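Local coordinates for protein transcriptional regulator (NtrC family) (Aquifex aeolicus, PDB 3DZD) that probably uses ATP hydrolysis by its AAA+ domain to activate transcription by sigma54 RNA polymerase, under control of a receiver domain, and is captured here inactive, at residues Tyr323-Thr334 with Val358-Lys367. Residues are numbered along the deposited sequence; the frame is centred on the assembly and turned at random.
Sequences YKKNCFELSEET and VILCEGEVIK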
loop_
_atom_site.group_PDB
_atom_site.type_symbol
_atom_site.label_atom_id
_atom_site.label_comp_id
_atom_site.label_asym_id
_atom_site.label_seq_id
_atom_site.Cartn_x
_atom_site.Cartn_y
_atom_site.Cartn_z
ATOM N N TYR A 323 17.483 -14.228 9.641
ATOM C CA TYR A 323 17.268 -15.199 10.714
ATOM C C TYR A 323 18.452 -15.211 11.686
ATOM O O TYR A 323 18.747 -16.230 12.322
ATOM C CB TYR A 323 17.044 -16.612 10.148
ATOM C CG TYR A 323 15.923 -16.719 9.135
ATOM C CD1 TYR A 323 14.952 -15.733 9.043
ATOM C CD2 TYR A 323 15.818 -17.827 8.296
ATOM C CE1 TYR A 323 13.925 -15.821 8.127
ATOM C CE2 TYR A 323 14.785 -17.929 7.367
ATOM C CZ TYR A 323 13.845 -16.915 7.285
ATOM O OH TYR A 323 12.806 -16.991 6.381
ATOM N N LYS A 324 19.136 -14.073 11.779
ATOM C CA LYS A 324 20.300 -13.930 12.646
ATOM C C LYS A 324 21.202 -15.163 12.661
ATOM O O LYS A 324 21.522 -15.671 13.727
ATOM C CB LYS A 324 19.863 -13.607 14.081
ATOM C CG LYS A 324 18.844 -12.469 14.201
ATOM C CD LYS A 324 18.348 -12.303 15.633
ATOM C CE LYS A 324 19.514 -12.129 16.606
ATOM N NZ LYS A 324 19.078 -11.986 18.032
ATOM N N LYS A 325 21.617 -15.648 11.497
ATOM C CA LYS A 325 22.548 -16.777 11.469
ATOM C C LYS A 325 23.946 -16.345 11.030
ATOM O O LYS A 325 24.124 -15.265 10.468
ATOM C CB LYS A 325 22.026 -17.925 10.592
ATOM C CG LYS A 325 20.680 -18.506 11.028
ATOM C CD LYS A 325 20.659 -18.834 12.515
ATOM C CE LYS A 325 19.454 -19.687 12.890
ATOM N NZ LYS A 325 19.697 -21.106 12.501
ATOM N N ASN A 326 24.936 -17.188 11.293
ATOM C CA ASN A 326 26.315 -16.838 10.990
ATOM C C ASN A 326 26.925 -17.767 9.943
ATOM O O ASN A 326 27.988 -18.351 10.153
ATOM C CB ASN A 326 27.154 -16.831 12.272
ATOM C CG ASN A 326 28.470 -16.085 12.111
ATOM O OD1 ASN A 326 28.880 -15.746 10.998
ATOM N ND2 ASN A 326 29.141 -15.829 13.230
ATOM N N CYS A 327 26.237 -17.896 8.814
ATOM C CA CYS A 327 26.690 -18.739 7.715
ATOM C C CYS A 327 26.575 -17.968 6.411
ATOM O O CYS A 327 25.532 -17.987 5.755
ATOM C CB CYS A 327 25.847 -20.009 7.637
ATOM S SG CYS A 327 24.063 -19.694 7.619
ATOM N N PHE A 328 27.653 -17.292 6.033
ATOM C CA PHE A 328 27.600 -16.383 4.897
ATOM C C PHE A 328 28.330 -16.840 3.643
ATOM O O PHE A 328 28.213 -16.204 2.597
ATOM C CB PHE A 328 28.051 -14.982 5.312
ATOM C CG PHE A 328 27.035 -14.257 6.139
ATOM C CD1 PHE A 328 26.007 -13.559 5.529
ATOM C CD2 PHE A 328 27.090 -14.301 7.523
ATOM C CE1 PHE A 328 25.064 -12.903 6.277
ATOM C CE2 PHE A 328 26.146 -13.643 8.283
ATOM C CZ PHE A 328 25.132 -12.942 7.660
ATOM N N GLU A 329 29.069 -17.939 3.724
ATOM C CA GLU A 329 29.724 -18.441 2.525
ATOM C C GLU A 329 29.242 -19.829 2.142
ATOM O O GLU A 329 28.976 -20.671 3.004
ATOM C CB GLU A 329 31.247 -18.433 2.672
ATOM C CG GLU A 329 31.771 -19.377 3.736
ATOM C CD GLU A 329 33.249 -19.676 3.575
ATOM O OE1 GLU A 329 34.052 -19.175 4.393
ATOM O OE2 GLU A 329 33.609 -20.406 2.624
ATOM N N LEU A 330 29.120 -20.044 0.838
ATOM C CA LEU A 330 28.872 -21.363 0.286
ATOM C C LEU A 330 30.203 -22.051 0.063
ATOM O O LEU A 330 31.104 -21.481 -0.556
ATOM C CB LEU A 330 28.157 -21.253 -1.061
ATOM C CG LEU A 330 26.756 -20.664 -1.077
ATOM C CD1 LEU A 330 26.291 -20.417 -2.516
ATOM C CD2 LEU A 330 25.807 -21.591 -0.323
ATOM N N SER A 331 30.330 -23.281 0.546
ATOM C CA SER A 331 31.551 -24.036 0.323
ATOM C C SER A 331 31.710 -24.284 -1.163
ATOM O O SER A 331 30.731 -24.273 -1.910
ATOM C CB SER A 331 31.514 -25.366 1.076
ATOM O OG SER A 331 30.776 -26.343 0.364
ATOM N N GLU A 332 32.942 -24.503 -1.599
ATOM C CA GLU A 332 33.175 -24.838 -2.993
ATOM C C GLU A 332 32.452 -26.131 -3.334
ATOM O O GLU A 332 31.940 -26.298 -4.443
ATOM C CB GLU A 332 34.670 -24.962 -3.289
ATOM C CG GLU A 332 35.310 -23.650 -3.693
ATOM C CD GLU A 332 34.587 -23.003 -4.861
ATOM O OE1 GLU A 332 34.398 -23.689 -5.892
ATOM O OE2 GLU A 332 34.205 -21.816 -4.748
ATOM N N GLU A 333 32.411 -27.039 -2.367
ATOM C CA GLU A 333 31.700 -28.296 -2.528
ATOM C C GLU A 333 30.227 -28.042 -2.830
ATOM O O GLU A 333 29.656 -28.655 -3.736
ATOM C CB GLU A 333 31.835 -29.152 -1.265
ATOM C CG GLU A 333 33.111 -29.987 -1.206
ATOM C CD GLU A 333 34.383 -29.150 -1.086
ATOM O OE1 GLU A 333 34.321 -28.013 -0.559
ATOM O OE2 GLU A 333 35.452 -29.643 -1.512
ATOM N N THR A 334 29.627 -27.138 -2.057
ATOM C CA THR A 334 28.225 -26.759 -2.222
ATOM C C THR A 334 27.949 -26.213 -3.625
ATOM O O THR A 334 26.988 -26.623 -4.281
ATOM C CB THR A 334 27.801 -25.712 -1.169
ATOM O OG1 THR A 334 27.825 -26.306 0.139
ATOM C CG2 THR A 334 26.403 -25.181 -1.464
ATOM N N VAL A 358 19.704 -22.466 6.006
ATOM C CA VAL A 358 19.973 -21.401 6.959
ATOM C C VAL A 358 19.230 -21.620 8.275
ATOM O O VAL A 358 19.742 -21.306 9.352
ATOM C CB VAL A 358 19.569 -20.029 6.378
ATOM C CG1 VAL A 358 19.776 -18.922 7.407
ATOM C CG2 VAL A 358 20.363 -19.733 5.111
ATOM N N ILE A 359 18.016 -22.150 8.175
ATOM C CA ILE A 359 17.204 -22.450 9.348
ATOM C C ILE A 359 17.896 -23.476 10.260
ATOM O O ILE A 359 17.816 -23.386 11.481
ATOM C CB ILE A 359 15.784 -22.911 8.932
ATOM C CG1 ILE A 359 14.930 -21.690 8.565
ATOM C CG2 ILE A 359 15.134 -23.715 10.041
ATOM C CD1 ILE A 359 13.651 -22.004 7.789
ATOM N N LEU A 360 18.596 -24.425 9.648
ATOM C CA LEU A 360 19.387 -25.419 10.366
ATOM C C LEU A 360 20.867 -25.050 10.360
ATOM O O LEU A 360 21.724 -25.925 10.286
ATOM C CB LEU A 360 19.247 -26.770 9.657
ATOM C CG LEU A 360 17.843 -27.105 9.144
ATOM C CD1 LEU A 360 17.803 -28.472 8.425
ATOM C CD2 LEU A 360 16.835 -27.052 10.299
ATOM N N CYS A 361 21.175 -23.766 10.435
ATOM C CA CYS A 361 22.516 -23.303 10.091
ATOM C C CYS A 361 23.650 -23.701 11.036
ATOM O O CYS A 361 23.422 -24.187 12.141
ATOM C CB CYS A 361 22.515 -21.789 9.928
ATOM S SG CYS A 361 23.904 -21.199 8.970
ATOM N N GLU A 362 24.877 -23.479 10.567
ATOM C CA GLU A 362 26.089 -23.610 11.372
ATOM C C GLU A 362 26.980 -22.384 11.168
ATOM O O GLU A 362 26.506 -21.249 11.205
ATOM C CB GLU A 362 26.868 -24.868 10.986
ATOM C CG GLU A 362 26.248 -26.172 11.456
ATOM C CD GLU A 362 27.176 -27.356 11.250
ATOM O OE1 GLU A 362 28.272 -27.161 10.680
ATOM O OE2 GLU A 362 26.813 -28.480 11.658
ATOM N N GLY A 363 28.272 -22.621 10.949
ATOM C CA GLY A 363 29.207 -21.554 10.632
ATOM C C GLY A 363 29.311 -21.298 9.137
ATOM O O GLY A 363 29.356 -20.150 8.696
ATOM N N GLU A 364 29.364 -22.376 8.357
ATOM C CA GLU A 364 29.386 -22.287 6.897
ATOM C C GLU A 364 28.612 -23.456 6.296
ATOM O O GLU A 364 28.641 -24.565 6.830
ATOM C CB GLU A 364 30.820 -22.276 6.366
ATOM C CG GLU A 364 31.622 -21.031 6.727
ATOM C CD GLU A 364 32.376 -21.162 8.044
ATOM O OE1 GLU A 364 31.981 -21.995 8.887
ATOM O OE2 GLU A 364 33.370 -20.429 8.233
ATOM N N VAL A 365 27.927 -23.210 5.183
ATOM C CA VAL A 365 27.000 -24.201 4.633
ATOM C C VAL A 365 27.634 -25.191 3.651
ATOM O O VAL A 365 28.230 -24.805 2.645
ATOM C CB VAL A 365 25.735 -23.541 4.008
ATOM C CG1 VAL A 365 24.805 -23.030 5.099
ATOM C CG2 VAL A 365 26.121 -22.414 3.072
ATOM N N ILE A 366 27.499 -26.474 3.976
ATOM C CA ILE A 366 27.934 -27.560 3.109
ATOM C C ILE A 366 26.698 -28.363 2.703
ATOM O O ILE A 366 25.590 -28.057 3.146
ATOM C CB ILE A 366 28.989 -28.450 3.791
ATOM C CG1 ILE A 366 29.969 -27.579 4.589
ATOM C CG2 ILE A 366 29.731 -29.286 2.754
ATOM C CD1 ILE A 366 30.953 -28.353 5.444
ATOM N N LYS A 367 26.877 -29.393 1.881
ATOM C CA LYS A 367 25.766 -29.882 1.065
ATOM C C LYS A 367 25.228 -31.300 1.284
ATOM O O LYS A 367 25.514 -32.200 0.498
ATOM C CB LYS A 367 26.132 -29.712 -0.406
ATOM C CG LYS A 367 27.603 -29.962 -0.697
ATOM C CD LYS A 367 28.054 -31.298 -0.137
ATOM C CE LYS A 367 28.924 -32.052 -1.123
ATOM N NZ LYS A 367 28.995 -33.502 -0.781
#
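Cys327 and Cys361 are joined by a disulfide, SG to SG 2.0 Å, that ties the loop after helix 307-322 to the residues just past the end of helix 346-359. Two different rotamers turn the sulfurs toward each other: SG of Cys327 sits between its own backbone N and carbonyl carbon, whereas that of Cys361 lies anti to its N. The C-S-S-C torsion of 172° is nearly flat, far from the roughly perpendicular value usual for disulfides, which points to a strained or imperfectly modelled bridge. Beside it, Lys325 bends at chi2 and chi4 to bring NZ to the helix end, where it bonds Ile359 O at 3.1 Å; the donor stands 66° out of the carbonyl plane. Lys325 CG lies 3.8 Å from Val358 CG1. Further back, Tyr323 meets Ile359 CG1 through CE2 at 3.9 Å, while its hydroxyl bonds Glu355 and its ring has a cation-pi partner in Arg348 of the second subunit.

Both segments belong to the AAA+ lid, the helical subdomain following the P-loop ATPase core; here the connection between helices 307-322 and 332-339 pairs with residues 360-367, which follow helix 346-359, through a single beta bridge, Leu330 with Val365. Val365 CG2 packs on Leu330 CD2 at 3.5 Å, and that leucine also lies against Ala312, Glu313 and Leu316 of helix 307-322. Val365 O receives two donors: Thr334 OG1 at 2.9 Å, 35° above the carbonyl plane, which bonds this segment directly to the first turn of helix 332-339, and, more weakly, Ser331 N. Ser331 is also the N-cap of that helix, its OG accepting from Thr334 N at 2.8 Å. Lys367 lays its CG against Thr334 CA at 3.6 Å.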